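Local coordinates for hypothetical protein APE0754 (Aeropyrum pernix, PDB 1TUA) that is of unknown function but carries K homology domains and so probably binds RNA, at residues R120-I123 against E124-D128; R146-A149 against A150-A153. All blocks are in the same frame, centred on the assembly; numbering follows the deposited sequence.

Interaction 1: R120-I123 against E124-D128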
loop_
_atom_site.group_PDB
_atom_site.type_symbol
_atom_site.label_atom_id
_atom_site.label_comp_id
_atom_site.label_asym_id
_atom_site.label_seq_id
_atom_site.Cartn_x
_atom_site.Cartn_y
_atom_site.Cartn_z
ATOM N N ARG A 120 -13.743 2.695 5.908
ATOM C CA ARG A 120 -12.329 2.409 5.714
ATOM C C ARG A 120 -11.775 1.641 6.919
ATOM O O ARG A 120 -11.059 0.651 6.759
ATOM C CB ARG A 120 -11.557 3.714 5.519
ATOM C CG ARG A 120 -10.108 3.523 5.096
ATOM C CD ARG A 120 -9.389 4.865 5.010
ATOM N NE ARG A 120 -9.369 5.538 6.305
ATOM C CZ ARG A 120 -8.612 5.164 7.333
ATOM N NH1 ARG A 120 -7.797 4.124 7.219
ATOM N NH2 ARG A 120 -8.689 5.814 8.486
ATOM N N ARG A 121 -12.115 2.087 8.127
ATOM C CA ARG A 121 -11.630 1.418 9.332
ATOM C C ARG A 121 -12.156 -0.009 9.473
ATOM O O ARG A 121 -11.425 -0.910 9.906
ATOM C CB ARG A 121 -11.990 2.228 10.581
ATOM C CG ARG A 121 -11.277 3.560 10.659
ATOM C CD ARG A 121 -11.525 4.256 11.995
ATOM N NE ARG A 121 -10.781 5.513 12.094
ATOM C CZ ARG A 121 -11.011 6.581 11.334
ATOM N NH1 ARG A 121 -11.969 6.545 10.416
ATOM N NH2 ARG A 121 -10.279 7.682 11.482
ATOM N N THR A 122 -13.422 -0.218 9.115
ATOM C CA THR A 122 -14.014 -1.550 9.204
ATOM C C THR A 122 -13.267 -2.529 8.304
ATOM O O THR A 122 -12.949 -3.642 8.710
ATOM C CB THR A 122 -15.497 -1.536 8.793
ATOM O OG1 THR A 122 -16.232 -0.737 9.726
ATOM C CG2 THR A 122 -16.068 -2.956 8.775
ATOM N N ILE A 123 -12.985 -2.112 7.076
ATOM C CA ILE A 123 -12.261 -2.979 6.163
ATOM C C ILE A 123 -10.851 -3.247 6.707
ATOM O O ILE A 123 -10.385 -4.384 6.677
ATOM C CB ILE A 123 -12.199 -2.361 4.746
ATOM C CG1 ILE A 123 -13.628 -2.242 4.189
ATOM C CG2 ILE A 123 -11.343 -3.235 3.822
ATOM C CD1 ILE A 123 -13.734 -1.550 2.841
ATOM N N GLU A 124 -10.178 -2.216 7.220
ATOM C CA GLU A 124 -8.833 -2.397 7.786
ATOM C C GLU A 124 -8.830 -3.396 8.948
ATOM O O GLU A 124 -7.956 -4.263 9.038
ATOM C CB GLU A 124 -8.269 -1.076 8.308
ATOM C CG GLU A 124 -7.900 -0.052 7.262
ATOM C CD GLU A 124 -7.224 1.169 7.875
ATOM O OE1 GLU A 124 -7.721 1.678 8.901
ATOM O OE2 GLU A 124 -6.199 1.627 7.337
ATOM N N GLU A 125 -9.807 -3.263 9.843
ATOM C CA GLU A 125 -9.896 -4.143 11.007
ATOM C C GLU A 125 -10.223 -5.580 10.625
ATOM O O GLU A 125 -9.679 -6.518 11.206
ATOM C CB GLU A 125 -10.958 -3.635 11.985
ATOM C CG GLU A 125 -10.740 -2.215 12.457
ATOM C CD GLU A 125 -11.813 -1.750 13.426
ATOM O OE1 GLU A 125 -13.015 -1.923 13.125
ATOM O OE2 GLU A 125 -11.452 -1.201 14.488
ATOM N N MET A 126 -11.117 -5.747 9.653
ATOM C CA MET A 126 -11.518 -7.078 9.216
ATOM C C MET A 126 -10.398 -7.819 8.488
ATOM O O MET A 126 -10.272 -9.035 8.608
ATOM C CB MET A 126 -12.749 -6.987 8.304
ATOM C CG MET A 126 -14.023 -6.502 9.005
ATOM S SD MET A 126 -15.529 -6.631 7.981
ATOM C CE MET A 126 -15.490 -8.277 7.621
ATOM N N THR A 127 -9.574 -7.083 7.748
ATOM C CA THR A 127 -8.495 -7.689 6.973
ATOM C C THR A 127 -7.105 -7.499 7.561
ATOM O O THR A 127 -6.138 -8.066 7.057
ATOM C CB THR A 127 -8.470 -7.123 5.540
ATOM O OG1 THR A 127 -8.238 -5.711 5.595
ATOM C CG2 THR A 127 -9.792 -7.374 4.842
ATOM N N ASP A 128 -7.008 -6.704 8.622
ATOM C CA ASP A 128 -5.725 -6.419 9.256
ATOM C C ASP A 128 -4.756 -5.843 8.226
ATOM O O ASP A 128 -3.643 -6.340 8.053
ATOM C CB ASP A 128 -5.136 -7.683 9.889
ATOM C CG ASP A 128 -3.883 -7.399 10.696
ATOM O OD1 ASP A 128 -3.835 -6.343 11.365
ATOM O OD2 ASP A 128 -2.953 -8.233 10.670
HETATM O O HOH W 1 -15.208 0.089 12.620
#

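Interaction 2: R146-A149 against A150-A153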
loop_
_atom_site.group_PDB
_atom_site.type_symbol
_atom_site.label_atom_id
_atom_site.label_comp_id
_atom_site.label_asym_id
_atom_site.label_seq_id
_atom_site.Cartn_x
_atom_site.Cartn_y
_atom_site.Cartn_z
ATOM N N ARG A 146 -4.963 -11.125 2.543
ATOM C CA ARG A 146 -5.676 -10.055 3.230
ATOM C C ARG A 146 -5.727 -8.782 2.380
ATOM O O ARG A 146 -6.761 -8.116 2.316
ATOM C CB ARG A 146 -5.025 -9.777 4.587
ATOM C CG ARG A 146 -5.245 -10.910 5.580
ATOM C CD ARG A 146 -4.514 -10.676 6.890
ATOM N NE ARG A 146 -4.931 -11.652 7.896
ATOM C CZ ARG A 146 -4.696 -12.957 7.817
ATOM N NH1 ARG A 146 -4.037 -13.456 6.780
ATOM N NH2 ARG A 146 -5.141 -13.767 8.768
ATOM N N ALA A 147 -4.621 -8.448 1.721
ATOM C CA ALA A 147 -4.596 -7.265 0.862
ATOM C C ALA A 147 -5.567 -7.455 -0.315
ATOM O O ALA A 147 -6.259 -6.519 -0.722
ATOM C CB ALA A 147 -3.177 -7.011 0.348
ATOM N N MET A 148 -5.619 -8.668 -0.862
ATOM C CA MET A 148 -6.519 -8.931 -1.977
ATOM C C MET A 148 -7.978 -8.905 -1.507
ATOM O O MET A 148 -8.869 -8.491 -2.257
ATOM C CB MET A 148 -6.183 -10.273 -2.645
ATOM C CG MET A 148 -4.854 -10.267 -3.433
ATOM S SD MET A 148 -4.687 -8.874 -4.618
ATOM C CE MET A 148 -5.926 -9.315 -5.804
ATOM N N ALA A 149 -8.222 -9.326 -0.265
ATOM C CA ALA A 149 -9.581 -9.304 0.284
ATOM C C ALA A 149 -10.035 -7.849 0.420
ATOM O O ALA A 149 -11.154 -7.494 0.043
ATOM C CB ALA A 149 -9.611 -9.994 1.643
ATOM N N ALA A 150 -9.155 -7.008 0.958
ATOM C CA ALA A 150 -9.449 -5.589 1.134
ATOM C C ALA A 150 -9.676 -4.910 -0.223
ATOM O O ALA A 150 -10.567 -4.074 -0.377
ATOM C CB ALA A 150 -8.293 -4.912 1.872
ATOM N N LYS A 151 -8.853 -5.274 -1.203
ATOM C CA LYS A 151 -8.952 -4.707 -2.542
ATOM C C LYS A 151 -10.346 -4.959 -3.105
ATOM O O LYS A 151 -10.989 -4.059 -3.654
ATOM C CB LYS A 151 -7.904 -5.350 -3.451
ATOM C CG LYS A 151 -7.944 -4.904 -4.906
ATOM C CD LYS A 151 -6.964 -5.727 -5.737
ATOM C CE LYS A 151 -6.945 -5.294 -7.198
ATOM N NZ LYS A 151 -6.224 -4.004 -7.405
ATOM N N GLN A 152 -10.807 -6.197 -2.962
ATOM C CA GLN A 152 -12.118 -6.579 -3.452
ATOM C C GLN A 152 -13.213 -5.763 -2.754
ATOM O O GLN A 152 -14.114 -5.236 -3.413
ATOM C CB GLN A 152 -12.320 -8.082 -3.232
ATOM C CG GLN A 152 -13.666 -8.612 -3.670
ATOM C CD GLN A 152 -13.771 -10.115 -3.501
ATOM O OE1 GLN A 152 -13.303 -10.679 -2.508
ATOM N NE2 GLN A 152 -14.399 -10.773 -4.465
ATOM N N ALA A 153 -13.132 -5.649 -1.427
ATOM C CA ALA A 153 -14.122 -4.882 -0.672
ATOM C C ALA A 153 -14.153 -3.426 -1.148
ATOM O O ALA A 153 -15.228 -2.839 -1.319
ATOM C CB ALA A 153 -13.811 -4.946 0.816
HETATM O O HOH W 2 -13.783 -9.156 -0.317
#

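Interaction 1: R120-I123 against E124-D128
Arg120 and Glu124, one helical turn apart, meet in a salt bridge whose oppositely charged chains are long enough to span the turn. NH1 of Arg120 faces the fork of the Glu124 carboxylate, 3.0 Å from OE2 and equally far from OE1; OE2 lies at the guanidinium edge, in its plane. With the two planes 83° apart, a single nitrogen meets both oxygens, and the groups do not pair side-on through two nitrogens. A bend at chi3 (61°) turns the end of the arginine chain, pointing NH1 along the helix toward Glu124. On the side that meets helix 163-188, CG2 of Thr122 rests 3.8 Å from SD of Met126, the two side chains running alongside each other. The threonine hydroxyl is hydrogen-bonded to the backbone carbonyl of Arg118, while a water donates to both Thr122 OG1 and Glu125 OE1, linking that hydroxyl to the exposed carboxylate.

This is helix 118-127, the second helix of a type I KH domain, following the GxxG loop. Close to its end, Ile123 O is gripped twice: Thr127 N donates at 3.0 Å, and Thr127 OG1 reaches the same Ile123 O at 2.7 Å from the opposite face of the carbonyl plane. A buried threonine suits this place because its hydroxyl finds an acceptor in the backbone. Asp128 then leaves the helix with positive phi.

Further out, Glu124 OE2 also accepts from Ile131 N, tying the helix to strand 130-133. An alanine in place of Glu124 would probably leave Arg120 NH1 without its charge partner and Ile131 N without its side-chain acceptor. Branched, buried Ile123 packs on Ile131, on Ala153 and Ile154 of helix 144-158, and on Leu170.

Interaction 2: R146-A149 against A150-A153
Met148 folds back on itself, with chi2 at -51° and chi3 at -68°, whereas Lys151 runs out straight from a CG set opposite its backbone N (chi1 177°) and turns only at its last torsion. The two chains therefore lie side by side, and CE of Met148 touches CD of Lys151 at 3.7 Å. Methionine suits this half-exposed place because its flexible thioether can follow the methylene stem of the lysine. That apolar stem also packs on Val90, Val92 and Ile140, suiting a long chain to the interface edge.

The backbone keeps helical bonds, from Ala150 N to Arg146 O at 3.0 Å and from Ala153 N to Ala149 O at 3.1 Å. A water donates to Ala149 O and, at 2.7 Å, to Gln152 OE1, bridging amide to backbone. The small buried residues serve close approach: Ala149 and Ala150 meet Thr127 of helix 118-127, Ala153 meets Val166, and Ala147 turns onto Val90 and Ile140 of the sheet. Arg146, long and charged, reaches Asp143 and Glu181 in salt bridges. A helix packed on a three-stranded antiparallel sheet is the last element of the type I KH fold, beta-alpha-alpha-beta-beta-alpha; alanines line this one.

Following the chain from the N terminus, interaction 1 comes first, on helix 118-127, and is complete before the hairpin of strands 130-133 and 137-141 leads to interaction 2 on helix 144-158. Each closes only single helical turns, between residues three or four apart; they stand in series and neither nest nor cross. In space their centres are about 10 Å apart, and the two helices touch directly: Ile123 CG2 meets Ala150 CB at 4.0 Å, where the small alanine admits the branched isoleucine. Both turns belong to the same KH domain. Helix 163-188 covers a further side of each, through Tyr167 at 120-128 and through His169 and Ile177 at 146-153.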